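Local coordinates for cycloalternan-forming enzyme (PDB 5F7U), which is a large glycosyl hydrolase family 31 enzyme whose TIM barrel is joined to several beta domains, including a family 6 carbohydrate-binding module, at residues M699-Y704 / I802-T807; K821-L826 / F840-N845; D872-Q877 / V920-K925. The protein carries 1 engineered substitution. All coordinates share one frame; numbering follows the deposited sequence.

Interaction 1 of 3, residues M699-Y704 / I802-T807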
loop_
_atom_site.group_PDB
_atom_site.type_symbol
_atom_site.label_atom_id
_atom_site.label_comp_id
_atom_site.label_asym_id
_atom_site.label_seq_id
_atom_site.Cartn_x
_atom_site.Cartn_y
_atom_site.Cartn_z
ATOM N N MET A 699 -6.959 7.523 17.347
ATOM C CA MET A 699 -6.190 8.452 18.150
ATOM C C MET A 699 -5.593 7.785 19.397
ATOM O O MET A 699 -4.459 8.093 19.771
ATOM C CB MET A 699 -6.968 9.733 18.459
ATOM C CG MET A 699 -7.358 10.517 17.198
ATOM S SD MET A 699 -6.031 10.889 16.027
ATOM C CE MET A 699 -5.230 12.253 16.870
ATOM N N ASN A 700 -6.321 6.836 19.990
ATOM C CA ASN A 700 -5.775 6.052 21.127
ATOM C C ASN A 700 -4.558 5.230 20.682
ATOM O O ASN A 700 -3.601 5.051 21.433
ATOM C CB ASN A 700 -6.807 5.075 21.721
ATOM C CG ASN A 700 -8.030 5.753 22.327
ATOM O OD1 ASN A 700 -9.145 5.247 22.161
ATOM N ND2 ASN A 700 -7.846 6.866 23.044
ATOM N N LEU A 701 -4.617 4.713 19.458
ATOM C CA LEU A 701 -3.526 3.903 18.899
ATOM C C LEU A 701 -2.462 4.699 18.161
ATOM O O LEU A 701 -1.492 4.128 17.637
ATOM C CB LEU A 701 -4.103 2.792 18.008
ATOM C CG LEU A 701 -4.940 1.709 18.714
ATOM C CD1 LEU A 701 -5.584 0.821 17.671
ATOM C CD2 LEU A 701 -4.075 0.843 19.627
ATOM N N LEU A 702 -2.615 6.016 18.113
ATOM C CA LEU A 702 -1.645 6.835 17.365
ATOM C C LEU A 702 -0.172 6.623 17.767
ATOM O O LEU A 702 0.684 6.630 16.876
ATOM C CB LEU A 702 -2.046 8.324 17.318
ATOM C CG LEU A 702 -1.262 9.237 16.362
ATOM C CD1 LEU A 702 -1.323 8.774 14.907
ATOM C CD2 LEU A 702 -1.797 10.664 16.483
ATOM N N PRO A 703 0.136 6.392 19.074
ATOM C CA PRO A 703 1.569 6.136 19.356
ATOM C C PRO A 703 2.106 4.853 18.687
ATOM O O PRO A 703 3.256 4.839 18.231
ATOM C CB PRO A 703 1.607 6.033 20.887
ATOM C CG PRO A 703 0.493 6.942 21.312
ATOM C CD PRO A 703 -0.612 6.602 20.329
ATOM N N TYR A 704 1.261 3.827 18.611
ATOM C CA TYR A 704 1.563 2.568 17.925
ATOM C C TYR A 704 1.638 2.783 16.412
ATOM O O TYR A 704 2.583 2.320 15.759
ATOM C CB TYR A 704 0.475 1.540 18.272
ATOM C CG TYR A 704 0.486 0.244 17.485
ATOM C CD1 TYR A 704 1.285 -0.825 17.889
ATOM C CD2 TYR A 704 -0.332 0.077 16.348
ATOM C CE1 TYR A 704 1.286 -2.030 17.193
ATOM C CE2 TYR A 704 -0.315 -1.119 15.608
ATOM C CZ TYR A 704 0.482 -2.167 16.054
ATOM O OH TYR A 704 0.514 -3.369 15.370
ATOM N N ILE A 802 1.797 -2.703 22.881
ATOM C CA ILE A 802 1.122 -1.693 22.042
ATOM C C ILE A 802 1.009 -0.368 22.799
ATOM O O ILE A 802 0.231 -0.279 23.740
ATOM C CB ILE A 802 -0.272 -2.186 21.597
ATOM C CG1 ILE A 802 -0.142 -3.501 20.799
ATOM C CG2 ILE A 802 -1.009 -1.116 20.779
ATOM C CD1 ILE A 802 -1.429 -4.322 20.764
ATOM N N PRO A 803 1.768 0.670 22.375
ATOM C CA PRO A 803 1.652 1.984 23.033
ATOM C C PRO A 803 0.364 2.678 22.646
ATOM O O PRO A 803 -0.065 2.606 21.476
ATOM C CB PRO A 803 2.845 2.767 22.504
ATOM C CG PRO A 803 3.144 2.145 21.177
ATOM C CD PRO A 803 2.733 0.689 21.258
ATOM N N MET A 804 -0.255 3.336 23.619
ATOM C CA MET A 804 -1.552 3.964 23.429
ATOM C C MET A 804 -1.623 5.295 24.167
ATOM O O MET A 804 -0.927 5.505 25.154
ATOM C CB MET A 804 -2.685 3.050 23.892
ATOM C CG MET A 804 -2.702 1.656 23.279
ATOM S SD MET A 804 -4.081 0.686 23.906
ATOM C CE MET A 804 -3.713 0.560 25.645
ATOM N N ASN A 805 -2.465 6.184 23.665
ATOM C CA ASN A 805 -2.736 7.455 24.321
ATOM C C ASN A 805 -4.189 7.401 24.780
ATOM O O ASN A 805 -5.093 7.466 23.953
ATOM C CB ASN A 805 -2.504 8.618 23.345
ATOM C CG ASN A 805 -2.669 9.965 24.012
ATOM O OD1 ASN A 805 -2.541 10.080 25.228
ATOM N ND2 ASN A 805 -2.954 10.995 23.223
ATOM N N MET A 806 -4.393 7.262 26.094
ATOM C CA MET A 806 -5.730 7.008 26.675
ATOM C C MET A 806 -6.212 8.162 27.539
ATOM O O MET A 806 -5.408 8.935 28.061
ATOM C CB MET A 806 -5.715 5.729 27.535
ATOM C CG MET A 806 -5.242 4.477 26.814
ATOM S SD MET A 806 -6.301 3.960 25.453
ATOM C CE MET A 806 -7.114 2.543 26.178
ATOM N N THR A 807 -7.532 8.260 27.702
ATOM C CA THR A 807 -8.128 9.193 28.673
ATOM C C THR A 807 -8.090 8.535 30.056
ATOM O O THR A 807 -7.683 7.376 30.187
ATOM C CB THR A 807 -9.602 9.488 28.355
ATOM O OG1 THR A 807 -10.378 8.302 28.578
ATOM C CG2 THR A 807 -9.771 9.972 26.917
HETATM O O HOH W 1 -3.105 10.523 20.268
#
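Asn700, at the end of helix 687-700, grips the backbone N and O of Asn805. Its carbonyl O accepts the Asn805 N-H on an in-plane lone pair at 2.7 Å, a nearly straight bond (161° at the hydrogen). Its side chain, with CG beside the backbone N (chi1 -63°), turns ND2 to the Asn805 O at 3.0 Å, close to its own amide plane. Asparagine suits the place because its short amide can work alongside its own main chain; Gly813 N and Gln814 O engage the rest of the amide. Strand 801-806 is an outer strand of a mixed five-stranded sheet. One of its edges pairs with strand 825-830, and the other meets the junction of helices 687-700 and 702-715, in the TIM-barrel family region. Apolar packing is tight around the start of helix 702-715. Pro703, whose missing N-H costs nothing in a first helical turn, lies against Pro803, CB to CB at 3.8 Å. The Tyr704 ring, swung anti to its backbone N (chi1 170°), has Pro803 CD at its edge and Ile802 CG2 at 3.7 Å from CD1, while its OH bonds to Phe742 O. Leu701 starts away from the strand but bends CD2 back to Ile802 CG2 (3.8 Å). The contact thins out toward partly exposed Thr807. On the Met699 side a water bridges the segments, donating to Met699 O at 2.8 Å and accepting from Asn805 ND2 at 3.0 Å, while Asn805 OD1 turns to Asp824 N.

Interaction 2 of 3, residues K821-L826 / F840-N845. With MG (magnesium ion), chain K.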
loop_
_atom_site.group_PDB
_atom_site.type_symbol
_atom_site.label_atom_id
_atom_site.label_comp_id
_atom_site.label_asym_id
_atom_site.label_seq_id
_atom_site.Cartn_x
_atom_site.Cartn_y
_atom_site.Cartn_z
ATOM N N LYS A 821 1.285 17.492 20.819
ATOM C CA LYS A 821 2.442 17.936 21.610
ATOM C C LYS A 821 2.566 17.226 22.958
ATOM O O LYS A 821 3.572 17.405 23.659
ATOM C CB LYS A 821 2.413 19.458 21.838
ATOM C CG LYS A 821 2.670 20.303 20.594
ATOM C CD LYS A 821 3.100 21.716 20.991
ATOM C CE LYS A 821 3.294 22.638 19.791
ATOM N NZ LYS A 821 4.313 22.143 18.808
ATOM N N SER A 822 1.542 16.465 23.340
ATOM C CA SER A 822 1.525 15.758 24.633
ATOM C C SER A 822 0.626 14.533 24.586
ATOM O O SER A 822 -0.238 14.424 23.717
ATOM C CB SER A 822 1.043 16.689 25.758
ATOM O OG SER A 822 -0.318 17.047 25.556
ATOM N N TYR A 823 0.841 13.609 25.519
ATOM C CA TYR A 823 -0.094 12.510 25.723
ATOM C C TYR A 823 -1.039 12.879 26.846
ATOM O O TYR A 823 -0.709 13.711 27.710
ATOM C CB TYR A 823 0.635 11.214 26.127
ATOM C CG TYR A 823 1.761 10.804 25.190
ATOM C CD1 TYR A 823 1.497 10.372 23.883
ATOM C CD2 TYR A 823 3.093 10.855 25.611
ATOM C CE1 TYR A 823 2.533 10.005 23.025
ATOM C CE2 TYR A 823 4.133 10.481 24.762
ATOM C CZ TYR A 823 3.846 10.054 23.472
ATOM O OH TYR A 823 4.869 9.714 22.603
ATOM N N ASP A 824 -2.189 12.223 26.867
ATOM C CA ASP A 824 -3.071 12.273 28.021
ATOM C C ASP A 824 -2.486 11.259 29.028
ATOM O O ASP A 824 -1.613 11.634 29.829
ATOM C CB ASP A 824 -4.522 12.011 27.597
ATOM C CG ASP A 824 -5.530 12.241 28.718
ATOM O OD1 ASP A 824 -5.143 12.376 29.897
ATOM O OD2 ASP A 824 -6.742 12.276 28.415
ATOM N N ASN A 825 -2.906 9.995 28.932
ATOM C CA ASN A 825 -2.289 8.890 29.685
ATOM C C ASN A 825 -1.538 7.953 28.749
ATOM O O ASN A 825 -2.160 7.155 28.020
ATOM C CB ASN A 825 -3.327 8.093 30.478
ATOM C CG ASN A 825 -4.057 8.935 31.507
ATOM O OD1 ASN A 825 -3.457 9.763 32.187
ATOM N ND2 ASN A 825 -5.351 8.703 31.649
ATOM N N LEU A 826 -0.214 8.056 28.738
ATOM C CA LEU A 826 0.584 7.148 27.891
ATOM C C LEU A 826 0.492 5.759 28.513
ATOM O O LEU A 826 0.779 5.584 29.710
ATOM C CB LEU A 826 2.025 7.619 27.795
ATOM C CG LEU A 826 3.042 6.760 27.048
ATOM C CD1 LEU A 826 2.696 6.657 25.571
ATOM C CD2 LEU A 826 4.407 7.410 27.241
ATOM N N PHE A 840 9.646 1.831 21.185
ATOM C CA PHE A 840 8.638 2.872 21.006
ATOM C C PHE A 840 9.268 4.199 20.545
ATOM O O PHE A 840 10.209 4.690 21.157
ATOM C CB PHE A 840 7.881 3.054 22.332
ATOM C CG PHE A 840 6.978 4.245 22.372
ATOM C CD1 PHE A 840 6.006 4.460 21.380
ATOM C CD2 PHE A 840 7.089 5.167 23.426
ATOM C CE1 PHE A 840 5.176 5.569 21.432
ATOM C CE2 PHE A 840 6.245 6.268 23.490
ATOM C CZ PHE A 840 5.302 6.476 22.486
ATOM N N TYR A 841 8.727 4.760 19.465
ATOM C CA TYR A 841 9.146 6.063 18.972
ATOM C C TYR A 841 8.385 7.166 19.687
ATOM O O TYR A 841 7.217 7.441 19.379
ATOM C CB TYR A 841 8.897 6.142 17.468
ATOM C CG TYR A 841 9.379 7.411 16.797
ATOM C CD1 TYR A 841 10.664 7.919 17.032
ATOM C CD2 TYR A 841 8.554 8.078 15.888
ATOM C CE1 TYR A 841 11.098 9.080 16.399
ATOM C CE2 TYR A 841 8.980 9.228 15.239
ATOM C CZ TYR A 841 10.244 9.724 15.499
ATOM O OH TYR A 841 10.648 10.862 14.851
ATOM N N ASP A 842 9.052 7.800 20.644
ATOM C CA ASP A 842 8.379 8.753 21.503
ATOM C C ASP A 842 8.485 10.160 20.883
ATOM O O ASP A 842 9.337 10.965 21.269
ATOM C CB ASP A 842 8.957 8.643 22.916
ATOM C CG ASP A 842 8.282 9.560 23.920
ATOM O OD1 ASP A 842 7.323 10.271 23.577
ATOM O OD2 ASP A 842 8.750 9.565 25.068
ATOM N N ASP A 843 7.596 10.426 19.922
ATOM C CA ASP A 843 7.586 11.680 19.147
ATOM C C ASP A 843 7.315 12.904 20.025
ATOM O O ASP A 843 7.791 14.007 19.727
ATOM C CB ASP A 843 6.528 11.623 18.023
ATOM C CG ASP A 843 6.596 12.827 17.074
ATOM O OD1 ASP A 843 7.686 13.119 16.528
ATOM O OD2 ASP A 843 5.553 13.491 16.850
ATOM N N VAL A 844 6.534 12.718 21.087
ATOM C CA VAL A 844 6.200 13.810 22.014
ATOM C C VAL A 844 7.469 14.354 22.667
ATOM O O VAL A 844 7.590 15.565 22.890
ATOM C CB VAL A 844 5.092 13.379 23.024
ATOM C CG1 VAL A 844 4.985 14.298 24.251
ATOM C CG2 VAL A 844 3.745 13.307 22.309
ATOM N N ASN A 845 8.418 13.461 22.929
ATOM C CA ASN A 845 9.618 13.786 23.679
ATOM C C ASN A 845 10.902 13.676 22.851
ATOM O O ASN A 845 11.835 12.953 23.217
ATOM C CB ASN A 845 9.682 12.930 24.949
ATOM C CG ASN A 845 8.466 13.114 25.841
ATOM O OD1 ASN A 845 7.651 12.198 26.003
ATOM N ND2 ASN A 845 8.342 14.286 26.432
HETATM MG MG MG K . -0.323 13.419 29.845
HETATM O O HOH W 2 6.256 18.106 22.094
HETATM O O HOH W 3 4.351 9.358 19.939
HETATM O O HOH W 4 1.506 12.347 29.745
HETATM O O HOH W 5 0.182 13.059 32.362
HETATM O O HOH W 6 1.008 15.437 29.489
#
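The backbones come nearest at Lys821 and Val844, whose CA atoms are 5.6 Å apart, beside the turn around Asp842-Asn845. An inverse gamma turn centred on Asp842, with a weak Asp843 N to Tyr841 O bond, bends the chain, and Asn845 N then bonds to Asp842 O. A water donates to both Lys821 O and Val844 O. Into this bend reaches the loop residue Tyr823, its CG beside the backbone N (chi1 -53°). Val844 CG2 sits over one ring face, a CH-pi contact 3.6 Å from the centroid; Leu826 CD1 covers the opposite face, over the centre. The branched valine and leucine thus clamp the ring flat between them. Strands 825-830 and 835-842 belong to two sheets that pack together, consistent with a beta sandwich. The Tyr823 OH donates to Asp842 OD1 at 2.7 Å, meeting that oxygen from above the carboxylate plane, and accepts from a water at 2.7 Å. Arg850 salt-bridges the other carboxylate oxygen, which probably keeps Asp842 ionised. Phe840 meets the phenol tip to tip, CZ 3.3 Å from Tyr823 OH. The main-chain O atoms of Tyr823 and Asp824 bind a magnesium ion at 2.2 Å each, with three waters completing the modelled ligands.

Interaction 3 of 3, residues D872-Q877 / V920-K925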
loop_
_atom_site.group_PDB
_atom_site.type_symbol
_atom_site.label_atom_id
_atom_site.label_comp_id
_atom_site.label_asym_id
_atom_site.label_seq_id
_atom_site.Cartn_x
_atom_site.Cartn_y
_atom_site.Cartn_z
ATOM N N ASP A 872 7.216 10.752 30.784
ATOM C CA ASP A 872 5.818 10.800 31.203
ATOM C C ASP A 872 5.526 9.680 32.178
ATOM O O ASP A 872 6.183 8.638 32.146
ATOM C CB ASP A 872 4.888 10.598 29.999
ATOM C CG ASP A 872 5.053 11.659 28.933
ATOM O OD1 ASP A 872 4.435 12.729 29.063
ATOM O OD2 ASP A 872 5.782 11.425 27.949
ATOM N N GLU A 873 4.523 9.902 33.026
ATOM C CA GLU A 873 3.828 8.822 33.735
ATOM C C GLU A 873 3.403 7.761 32.712
ATOM O O GLU A 873 3.035 8.086 31.585
ATOM C CB GLU A 873 2.609 9.419 34.427
ATOM C CG GLU A 873 1.626 8.480 35.110
ATOM C CD GLU A 873 0.531 9.274 35.805
ATOM O OE1 GLU A 873 0.810 9.843 36.880
ATOM O OE2 GLU A 873 -0.597 9.359 35.277
ATOM N N THR A 874 3.513 6.497 33.085
ATOM C CA THR A 874 3.129 5.416 32.190
ATOM C C THR A 874 2.135 4.492 32.874
ATOM O O THR A 874 2.228 4.270 34.071
ATOM C CB THR A 874 4.345 4.588 31.707
ATOM O OG1 THR A 874 5.107 4.170 32.833
ATOM C CG2 THR A 874 5.248 5.391 30.786
ATOM N N THR A 875 1.200 3.949 32.100
ATOM C CA THR A 875 0.275 2.940 32.596
ATOM C C THR A 875 0.432 1.681 31.750
ATOM O O THR A 875 0.251 1.727 30.535
ATOM C CB THR A 875 -1.192 3.418 32.535
ATOM O OG1 THR A 875 -1.357 4.627 33.298
ATOM C CG2 THR A 875 -2.147 2.340 33.073
ATOM N N MET A 876 0.786 0.569 32.380
ATOM C CA MET A 876 0.728 -0.717 31.692
ATOM C C MET A 876 -0.702 -1.255 31.789
ATOM O O MET A 876 -1.334 -1.156 32.850
ATOM C CB MET A 876 1.677 -1.754 32.325
ATOM C CG MET A 876 3.131 -1.342 32.491
ATOM S SD MET A 876 3.978 -0.836 30.976
ATOM C CE MET A 876 3.892 -2.320 29.995
ATOM N N GLN A 877 -1.198 -1.844 30.702
ATOM C CA GLN A 877 -2.396 -2.679 30.782
ATOM C C GLN A 877 -2.007 -4.089 30.373
ATOM O O GLN A 877 -1.877 -4.396 29.182
ATOM C CB GLN A 877 -3.530 -2.169 29.880
ATOM C CG GLN A 877 -4.124 -0.820 30.276
ATOM C CD GLN A 877 -5.299 -0.419 29.404
ATOM O OE1 GLN A 877 -5.401 -0.818 28.233
ATOM N NE2 GLN A 877 -6.202 0.389 29.971
ATOM N N VAL A 920 -1.000 -0.850 35.661
ATOM C CA VAL A 920 0.118 -0.503 36.565
ATOM C C VAL A 920 0.625 0.900 36.215
ATOM O O VAL A 920 1.088 1.129 35.094
ATOM C CB VAL A 920 1.290 -1.519 36.493
ATOM C CG1 VAL A 920 2.415 -1.132 37.458
ATOM C CG2 VAL A 920 0.818 -2.939 36.807
ATOM N N LYS A 921 0.516 1.827 37.164
ATOM C CA LYS A 921 1.012 3.182 36.973
ATOM C C LYS A 921 2.408 3.323 37.563
ATOM O O LYS A 921 2.610 3.041 38.747
ATOM C CB LYS A 921 0.067 4.205 37.610
ATOM C CG LYS A 921 0.465 5.658 37.379
ATOM C CD LYS A 921 -0.556 6.593 38.012
ATOM C CE LYS A 921 -1.826 6.714 37.184
ATOM N NZ LYS A 921 -2.715 7.799 37.706
ATOM N N ALA A 922 3.348 3.755 36.725
ATOM C CA ALA A 922 4.716 4.089 37.146
ATOM C C ALA A 922 4.924 5.576 36.931
ATOM O O ALA A 922 4.504 6.126 35.920
ATOM C CB ALA A 922 5.744 3.301 36.341
ATOM N N ALA A 923 5.556 6.226 37.903
ATOM C CA ALA A 923 5.879 7.645 37.803
ATOM C C ALA A 923 6.942 7.882 36.719
ATOM O O ALA A 923 7.693 6.970 36.377
ATOM C CB ALA A 923 6.355 8.166 39.156
ATOM N N ALA A 924 6.993 9.095 36.176
ATOM C CA ALA A 924 8.077 9.486 35.272
ATOM C C ALA A 924 9.384 9.508 36.054
ATOM O O ALA A 924 9.459 10.128 37.116
ATOM C CB ALA A 924 7.808 10.855 34.650
ATOM N N LYS A 925 10.396 8.814 35.547
ATOM C CA LYS A 925 11.729 8.774 36.177
ATOM C C LYS A 925 12.796 8.766 35.098
ATOM O O LYS A 925 12.610 8.159 34.043
ATOM C CB LYS A 925 11.903 7.525 37.050
ATOM C CG LYS A 925 11.145 7.584 38.367
ATOM C CD LYS A 925 11.669 6.600 39.386
ATOM C CE LYS A 925 10.957 6.831 40.706
ATOM N NZ LYS A 925 11.865 6.540 41.851
HETATM O O HOH W 7 6.804 6.334 33.566
HETATM O O HOH W 8 -1.222 10.273 38.444
HETATM O O HOH W 9 3.915 1.625 33.843
#
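Lys921 CD lies over one face of the Glu873 carboxylate, 3.6 Å from Glu873 CD. Beyond it Lys921 NZ stays well off the carboxylate plane, 3.6 Å from OE2, a long salt bridge. A water lying nearer that plane joins the pair, donating to Glu873 OE1 at 2.6 Å and accepting from NZ. The ammonium is also held by Phe902 O and Ala905 O and makes a cation-pi contact with the Phe902 ring, so a long flexible lysine suits a place with several partners. The backbone carrying this pair leads into antiparallel sheet, strands 874-879 and 917-922, in what is probably a beta sandwich. Thr874 with Ala922 and Met876 with Val920 are hydrogen-bonded pairs, Thr875 with Lys921 a non-hydrogen-bonded one. Thr874 N to Ala922 O (3.0 Å, 171°) runs nearly along the C=O axis, whereas Met876 N meets a lone pair of Val920 O at 2.8 Å. Apolar Met876 and Val920, CB to CB 4.2 Å, share a face with Thr874 and Ala922 that packs on strands 862-867 and 929-934. Thr874 OG1, in the crowded position between backbone N and carbonyl carbon (chi1 52°), contacts two waters; Thr875 OG1, on the Lys921 face, bonds to Tyr810 OH.

Overall arrangement
The three contacts follow one another along the chain, each closing before the next opens, and their centres lie close together: about 9 Å between interactions 1 and 2, 12 Å between 2 and 3, and 14 Å between 1 and 3. All reach one mixed sheet, in which strands 801-806, 825-830, 874-879 and 917-922 are successive neighbours. Interaction 1 joins its outer strand to helices 687-700 and 702-715. Interaction 2 packs the start of strand 825-830 and the loop before it on strand 835-842 and the turn after it. Probable hydrogen bonds, Met806 O to Asn825 N and Leu826 O to Thr875 N, join neighbouring strands, so the sheet runs on from the helices to interaction 3.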